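D-hydantoinase (Ralstonia pickettii, PDB 1NFG) probably catalyses the stereospecific, zinc-dependent hydrolysis of the cyclic amide bond of D-hydantoin derivatives. Local coordinates at residues R192-V196 / N328-A332; R96-L100 / I123-D127. The contacts are given in a common frame with arbitrary orientation. Numbering follows the deposited sequence.

Contact 1: residues R192-V196 / N328-A332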
ATOM      1  N   ARG A 192     -23.431 -11.306 -13.868  1.00 31.64           N
ATOM      2  CA  ARG A 192     -24.879 -11.448 -13.734  1.00 33.62           C
ATOM      3  C   ARG A 192     -25.395 -12.494 -14.715  1.00 33.08           C
ATOM      4  O   ARG A 192     -26.092 -13.430 -14.334  1.00 32.14           O
ATOM      5  CB  ARG A 192     -25.589 -10.116 -14.008  1.00 37.02           C
ATOM      6  CG  ARG A 192     -25.073  -8.924 -13.192  1.00 41.70           C
ATOM      7  CD  ARG A 192     -25.922  -7.677 -13.439  1.00 43.49           C
ATOM      8  NE  ARG A 192     -27.214  -7.783 -12.762  1.00 47.29           N
ATOM      9  CZ  ARG A 192     -28.331  -7.189 -13.170  1.00 47.89           C
ATOM     10  NH1 ARG A 192     -28.332  -6.437 -14.264  1.00 48.18           N
ATOM     11  NH2 ARG A 192     -29.453  -7.352 -12.482  1.00 48.62           N
ATOM     12  N   ASP A 193     -25.039 -12.330 -15.983  1.00 33.58           N
ATOM     13  CA  ASP A 193     -25.470 -13.253 -17.024  1.00 34.70           C
ATOM     14  C   ASP A 193     -24.914 -14.662 -16.844  1.00 36.06           C
ATOM     15  O   ASP A 193     -25.616 -15.654 -17.070  1.00 35.94           O
ATOM     16  CB  ASP A 193     -25.070 -12.706 -18.392  1.00 33.62           C
ATOM     17  CG  ASP A 193     -25.651 -11.338 -18.652  1.00 35.29           C
ATOM     18  OD1 ASP A 193     -26.772 -11.069 -18.159  1.00 34.62           O
ATOM     19  OD2 ASP A 193     -24.994 -10.536 -19.353  1.00 37.48           O
ATOM     20  N   LYS A 194     -23.653 -14.746 -16.437  1.00 37.11           N
ATOM     21  CA  LYS A 194     -23.011 -16.031 -16.218  1.00 36.90           C
ATOM     22  C   LYS A 194     -23.787 -16.807 -15.155  1.00 36.78           C
ATOM     23  O   LYS A 194     -24.023 -18.002 -15.306  1.00 37.08           O
ATOM     24  CB  LYS A 194     -21.562 -15.810 -15.780  1.00 38.15           C
ATOM     25  CG  LYS A 194     -20.678 -17.048 -15.789  1.00 40.16           C
ATOM     26  CD  LYS A 194     -19.212 -16.640 -15.630  1.00 42.98           C
ATOM     27  CE  LYS A 194     -18.257 -17.830 -15.599  1.00 43.76           C
ATOM     28  NZ  LYS A 194     -16.833 -17.365 -15.515  1.00 44.10           N
ATOM     29  N   PHE A 195     -24.198 -16.121 -14.091  1.00 37.17           N
ATOM     30  CA  PHE A 195     -24.951 -16.757 -13.015  1.00 38.03           C
ATOM     31  C   PHE A 195     -26.312 -17.256 -13.479  1.00 39.51           C
ATOM     32  O   PHE A 195     -26.707 -18.384 -13.179  1.00 39.52           O
ATOM     33  CB  PHE A 195     -25.165 -15.788 -11.855  1.00 38.59           C
ATOM     34  CG  PHE A 195     -24.022 -15.731 -10.887  1.00 40.40           C
ATOM     35  CD1 PHE A 195     -23.527 -16.895 -10.307  1.00 41.20           C
ATOM     36  CD2 PHE A 195     -23.453 -14.512 -10.532  1.00 40.64           C
ATOM     37  CE1 PHE A 195     -22.480 -16.845  -9.385  1.00 42.24           C
ATOM     38  CE2 PHE A 195     -22.406 -14.450  -9.611  1.00 41.06           C
ATOM     39  CZ  PHE A 195     -21.918 -15.618  -9.038  1.00 41.48           C
ATOM     40  N   VAL A 196     -27.034 -16.405 -14.196  1.00 40.24           N
ATOM     41  CA  VAL A 196     -28.353 -16.768 -14.681  1.00 41.51           C
ATOM     42  C   VAL A 196     -28.246 -17.941 -15.639  1.00 42.63           C
ATOM     43  O   VAL A 196     -29.080 -18.843 -15.619  1.00 43.35           O
ATOM     44  CB  VAL A 196     -29.028 -15.578 -15.379  1.00 42.02           C
ATOM     45  CG1 VAL A 196     -30.352 -16.003 -15.974  1.00 42.48           C
ATOM     46  CG2 VAL A 196     -29.252 -14.463 -14.376  1.00 42.29           C
ATOM     47  N   ASN A 328     -37.869 -14.995  -9.544  1.00 50.77           N
ATOM     48  CA  ASN A 328     -37.274 -16.027 -10.384  1.00 49.55           C
ATOM     49  C   ASN A 328     -36.068 -15.518 -11.153  1.00 48.17           C
ATOM     50  O   ASN A 328     -35.526 -16.220 -12.006  1.00 48.96           O
ATOM     51  CB  ASN A 328     -38.313 -16.570 -11.364  1.00 49.25           C
ATOM     52  CG  ASN A 328     -39.575 -17.030 -10.669  1.00 50.09           C
ATOM     53  OD1 ASN A 328     -39.521 -17.790  -9.697  1.00 48.33           O
ATOM     54  ND2 ASN A 328     -40.724 -16.572 -11.164  1.00 49.90           N
ATOM     55  N   ASP A 329     -35.648 -14.296 -10.851  1.00 46.27           N
ATOM     56  CA  ASP A 329     -34.500 -13.705 -11.520  1.00 44.90           C
ATOM     57  C   ASP A 329     -34.074 -12.443 -10.775  1.00 44.34           C
ATOM     58  O   ASP A 329     -34.648 -11.368 -10.963  1.00 44.09           O
ATOM     59  CB  ASP A 329     -34.858 -13.368 -12.968  1.00 44.72           C
ATOM     60  CG  ASP A 329     -33.667 -12.883 -13.764  1.00 46.29           C
ATOM     61  OD1 ASP A 329     -32.607 -12.618 -13.161  1.00 46.24           O
ATOM     62  OD2 ASP A 329     -33.794 -12.757 -15.000  1.00 48.13           O
ATOM     63  N   PHE A 330     -33.061 -12.589  -9.925  1.00 42.83           N
ATOM     64  CA  PHE A 330     -32.539 -11.484  -9.132  1.00 40.71           C
ATOM     65  C   PHE A 330     -32.284 -10.229  -9.966  1.00 40.02           C
ATOM     66  O   PHE A 330     -32.352  -9.111  -9.456  1.00 40.45           O
ATOM     67  CB  PHE A 330     -31.248 -11.918  -8.431  1.00 40.22           C
ATOM     68  CG  PHE A 330     -30.084 -12.133  -9.366  1.00 39.94           C
ATOM     69  CD1 PHE A 330     -29.272 -11.069  -9.745  1.00 39.54           C
ATOM     70  CD2 PHE A 330     -29.801 -13.401  -9.866  1.00 40.19           C
ATOM     71  CE1 PHE A 330     -28.194 -11.264 -10.610  1.00 39.50           C
ATOM     72  CE2 PHE A 330     -28.724 -13.607 -10.733  1.00 39.12           C
ATOM     73  CZ  PHE A 330     -27.921 -12.536 -11.104  1.00 39.03           C
ATOM     74  N   ARG A 331     -31.995 -10.413 -11.247  1.00 38.60           N
ATOM     75  CA  ARG A 331     -31.728  -9.279 -12.120  1.00 38.26           C
ATOM     76  C   ARG A 331     -32.938  -8.376 -12.313  1.00 37.66           C
ATOM     77  O   ARG A 331     -32.793  -7.172 -12.523  1.00 36.60           O
ATOM     78  CB  ARG A 331     -31.258  -9.761 -13.487  1.00 37.48           C
ATOM     79  CG  ARG A 331     -29.935 -10.467 -13.478  1.00 38.35           C
ATOM     80  CD  ARG A 331     -29.665 -10.997 -14.855  1.00 38.93           C
ATOM     81  NE  ARG A 331     -30.776 -11.835 -15.289  1.00 38.81           N
ATOM     82  CZ  ARG A 331     -30.957 -12.242 -16.540  1.00 38.84           C
ATOM     83  NH1 ARG A 331     -30.094 -11.881 -17.484  1.00 37.27           N
ATOM     84  NH2 ARG A 331     -32.000 -13.005 -16.844  1.00 37.04           N
ATOM     85  N   ALA A 332     -34.128  -8.961 -12.253  1.00 37.35           N
ATOM     86  CA  ALA A 332     -35.355  -8.197 -12.444  1.00 38.06           C
ATOM     87  C   ALA A 332     -35.791  -7.443 -11.186  1.00 38.10           C
ATOM     88  O   ALA A 332     -36.676  -6.585 -11.251  1.00 39.24           O
ATOM     89  CB  ALA A 332     -36.472  -9.120 -12.919  1.00 36.98           C
TER

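Contact 2: residues R96-L100 / I123-D127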
ATOM      1  N   ARG A  96     -33.807  10.122 -21.014  1.00 28.07           N
ATOM      2  CA  ARG A  96     -33.095   9.983 -22.280  1.00 30.98           C
ATOM      3  C   ARG A  96     -33.801  10.741 -23.403  1.00 29.89           C
ATOM      4  O   ARG A  96     -35.010  10.617 -23.594  1.00 27.65           O
ATOM      5  CB  ARG A  96     -32.959   8.506 -22.646  1.00 33.50           C
ATOM      6  CG  ARG A  96     -32.201   8.248 -23.938  1.00 40.93           C
ATOM      7  CD  ARG A  96     -32.335   6.787 -24.321  1.00 48.73           C
ATOM      8  NE  ARG A  96     -33.680   6.302 -23.998  1.00 57.87           N
ATOM      9  CZ  ARG A  96     -34.143   5.084 -24.271  1.00 61.65           C
ATOM     10  NH1 ARG A  96     -33.373   4.193 -24.891  1.00 64.06           N
ATOM     11  NH2 ARG A  96     -35.379   4.750 -23.912  1.00 62.15           N
ATOM     12  N   GLY A  97     -33.042  11.542 -24.135  1.00 30.33           N
ATOM     13  CA  GLY A  97     -33.629  12.293 -25.225  1.00 32.11           C
ATOM     14  C   GLY A  97     -34.173  13.652 -24.828  1.00 33.44           C
ATOM     15  O   GLY A  97     -34.561  14.442 -25.690  1.00 34.37           O
ATOM     16  N   HIS A  98     -34.203  13.932 -23.529  1.00 33.91           N
ATOM     17  CA  HIS A  98     -34.706  15.210 -23.040  1.00 33.16           C
ATOM     18  C   HIS A  98     -33.590  16.053 -22.406  1.00 32.29           C
ATOM     19  O   HIS A  98     -32.497  15.548 -22.133  1.00 30.96           O
ATOM     20  CB  HIS A  98     -35.855  14.962 -22.056  1.00 35.14           C
ATOM     21  CG  HIS A  98     -37.078  14.372 -22.697  1.00 38.47           C
ATOM     22  ND1 HIS A  98     -37.935  15.111 -23.487  1.00 40.21           N
ATOM     23  CD2 HIS A  98     -37.561  13.105 -22.701  1.00 39.66           C
ATOM     24  CE1 HIS A  98     -38.892  14.322 -23.949  1.00 41.81           C
ATOM     25  NE2 HIS A  98     -38.688  13.100 -23.488  1.00 39.85           N
ATOM     26  N   SER A  99     -33.861  17.340 -22.194  1.00 30.53           N
ATOM     27  CA  SER A  99     -32.873  18.254 -21.622  1.00 28.41           C
ATOM     28  C   SER A  99     -32.786  18.184 -20.101  1.00 28.34           C
ATOM     29  O   SER A  99     -33.604  17.531 -19.438  1.00 26.23           O
ATOM     30  CB  SER A  99     -33.204  19.690 -22.013  1.00 27.69           C
ATOM     31  OG  SER A  99     -34.425  20.092 -21.415  1.00 27.16           O
ATOM     32  N   LEU A 100     -31.786  18.866 -19.550  1.00 26.64           N
ATOM     33  CA  LEU A 100     -31.623  18.891 -18.103  1.00 27.91           C
ATOM     34  C   LEU A 100     -32.727  19.792 -17.554  1.00 27.20           C
ATOM     35  O   LEU A 100     -33.398  19.448 -16.573  1.00 25.43           O
ATOM     36  CB  LEU A 100     -30.228  19.415 -17.718  1.00 26.46           C
ATOM     37  CG  LEU A 100     -29.082  18.519 -18.211  1.00 25.00           C
ATOM     38  CD1 LEU A 100     -27.762  19.024 -17.679  1.00 24.78           C
ATOM     39  CD2 LEU A 100     -29.324  17.086 -17.762  1.00 22.91           C
ATOM     40  N   ILE A 123     -28.018  16.909 -10.194  1.00 23.71           N
ATOM     41  CA  ILE A 123     -28.506  16.612 -11.527  1.00 23.55           C
ATOM     42  C   ILE A 123     -27.824  15.372 -12.108  1.00 24.13           C
ATOM     43  O   ILE A 123     -26.594  15.318 -12.209  1.00 25.23           O
ATOM     44  CB  ILE A 123     -28.312  17.818 -12.479  1.00 22.32           C
ATOM     45  CG1 ILE A 123     -28.943  17.503 -13.840  1.00 21.74           C
ATOM     46  CG2 ILE A 123     -26.831  18.156 -12.606  1.00 21.69           C
ATOM     47  CD1 ILE A 123     -30.400  17.035 -13.752  1.00 17.44           C
ATOM     48  N   ILE A 124     -28.624  14.367 -12.462  1.00 22.86           N
ATOM     49  CA  ILE A 124     -28.091  13.147 -13.055  1.00 22.08           C
ATOM     50  C   ILE A 124     -28.031  13.305 -14.566  1.00 23.59           C
ATOM     51  O   ILE A 124     -29.033  13.624 -15.202  1.00 24.82           O
ATOM     52  CB  ILE A 124     -28.971  11.921 -12.784  1.00 20.36           C
ATOM     53  CG1 ILE A 124     -28.937  11.552 -11.306  1.00 19.64           C
ATOM     54  CG2 ILE A 124     -28.483  10.756 -13.622  1.00 20.41           C
ATOM     55  CD1 ILE A 124     -29.660  10.268 -10.989  1.00 16.87           C
ATOM     56  N   VAL A 125     -26.855  13.077 -15.135  1.00 23.47           N
ATOM     57  CA  VAL A 125     -26.671  13.172 -16.573  1.00 22.32           C
ATOM     58  C   VAL A 125     -26.495  11.763 -17.143  1.00 23.57           C
ATOM     59  O   VAL A 125     -25.429  11.165 -17.007  1.00 23.53           O
ATOM     60  CB  VAL A 125     -25.430  14.000 -16.909  1.00 20.65           C
ATOM     61  CG1 VAL A 125     -25.256  14.099 -18.412  1.00 20.31           C
ATOM     62  CG2 VAL A 125     -25.553  15.371 -16.292  1.00 22.20           C
ATOM     63  N   LEU A 126     -27.540  11.225 -17.764  1.00 23.97           N
ATOM     64  CA  LEU A 126     -27.458   9.894 -18.349  1.00 24.05           C
ATOM     65  C   LEU A 126     -27.602   9.881 -19.880  1.00 25.66           C
ATOM     66  O   LEU A 126     -27.696   8.817 -20.493  1.00 27.13           O
ATOM     67  CB  LEU A 126     -28.491   8.968 -17.700  1.00 21.98           C
ATOM     68  CG  LEU A 126     -29.918   9.473 -17.487  1.00 23.85           C
ATOM     69  CD1 LEU A 126     -30.603   9.739 -18.824  1.00 23.62           C
ATOM     70  CD2 LEU A 126     -30.684   8.431 -16.689  1.00 21.82           C
ATOM     71  N   ASP A 127     -27.607  11.061 -20.493  1.00 24.87           N
ATOM     72  CA  ASP A 127     -27.717  11.182 -21.944  1.00 25.25           C
ATOM     73  C   ASP A 127     -26.898  12.408 -22.327  1.00 25.88           C
ATOM     74  O   ASP A 127     -27.439  13.453 -22.693  1.00 24.77           O
ATOM     75  CB  ASP A 127     -29.184  11.347 -22.358  1.00 26.73           C
ATOM     76  CG  ASP A 127     -29.364  11.399 -23.869  1.00 28.56           C
ATOM     77  OD1 ASP A 127     -28.530  10.812 -24.589  1.00 29.30           O
ATOM     78  OD2 ASP A 127     -30.345  12.015 -24.339  1.00 29.80           O
TER
HETATM   79  O   HOH W   1     -31.122  14.527 -24.502  1.00 15.89           O

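Contact 1: residues R192-V196 / N328-A332
An Asx turn in the loop between strand 310-311 and helix 343-352 of this TIM-barrel hydrolase presents Phe-330 and Arg-331 to the C-terminal part of helix 185-197. The turn is defined by Asp-329 OD1, which accepts from the backbone N of Arg-331 at 3.0 Å.

Asp-329 holds the Arg-331 guanidinium from two atoms: Arg-331 NE donates to Asp-329 OD1 at 2.9 Å and nearly linearly (175°), and Arg-331 NH2 forms a salt bridge with Asp-329 OD2 at 2.6 Å. The guanidinium so oriented meets Asp-193 of the helix at its edge, with Asp-193 OD1 3.5 Å from Arg-331 NH1; this longer salt bridge completes a three-residue network.

Van der Waals packing joins the helix to the Phe-330 ring. Val-196 CG2 reaches Phe-330 CE2 at 3.8 Å, and also lies over one face of the Arg-331 guanidinium, 3.2 Å from Arg-331 NE. Phe-195 contributes its CB, 4.3 Å from Phe-330 CE2, while its ring leads away to meet that of Tyr-205. Tyr-205 and His-206, on helix 204-208, also touch Phe-330, the one buried residue among the seven that touch in this surface contact.

Arg-192 contributes through both backbone and side chain. Its carbonyl O sits near the plane of the Phe-330 ring, at the edge, 3.8 Å from Phe-330 CZ. The CA-to-CB bond of Arg-192 points sideways, but the end of its side chain comes nearer the 328-332 loop: Arg-331 CG lies over one guanidinium face, and Arg-192 NH2 makes a weak hydrogen bond to Arg-331 O at 3.3 Å and 139°.

Contact 2: residues R96-L100 / I123-D127
In the TIM-barrel fold, strands 85-93 and 118-124 pair in parallel, joined by helix 100-111 in a beta-alpha-beta crossover; here the loop leading into that helix meets the end of the second strand and the loop beyond. Ile-123 points toward Leu-100, with its CG1 4.0 Å from Leu-100 CD2. The CA-to-CB bond of Ile-124 points sideways and the end of its side chain leads away, to touch Phe-91 and Gln-93. Val-125 renews the apolar packing at longer range, CG2 to Leu-100 CD2 4.4 Å, with Val-132 of helix 130-135 touching both residues. Leu-126 brings CD1 to 3.9 Å from Arg-96 N, and its backbone N donates to Gln-94 OE1. Asp-127 makes the polar link: Gly-97 N donates to Asp-127 OD2 at 2.7 Å and 154°. At phi 89° and psi -8°, a CB on Gly-97 would jam against Arg-96 O, so glycine suits the position. Water 1 donates to Asp-127 OD2 at 2.6 Å and to His-98 O at 2.9 Å.

Contact 2 precedes contact 1 in the chain, closing before 192-196 begins, and the two do not touch: their centres are 28 Å apart and their nearest atoms about 15 Å. Contact 2 lies beside the metal centre, contact 1 toward the probable substrate-binding residues. In contact 2 the Ile-124 side chain is about 7 Å from a bound zinc ion and about 5 Å from the side chain of the zinc ligand His-59. Contact 1 lies farther out, the Arg-192 side chain being about 13 Å from a zinc ion but about 6 Å from the side chains of Tyr-153 and Asn-335, which probably bind substrate.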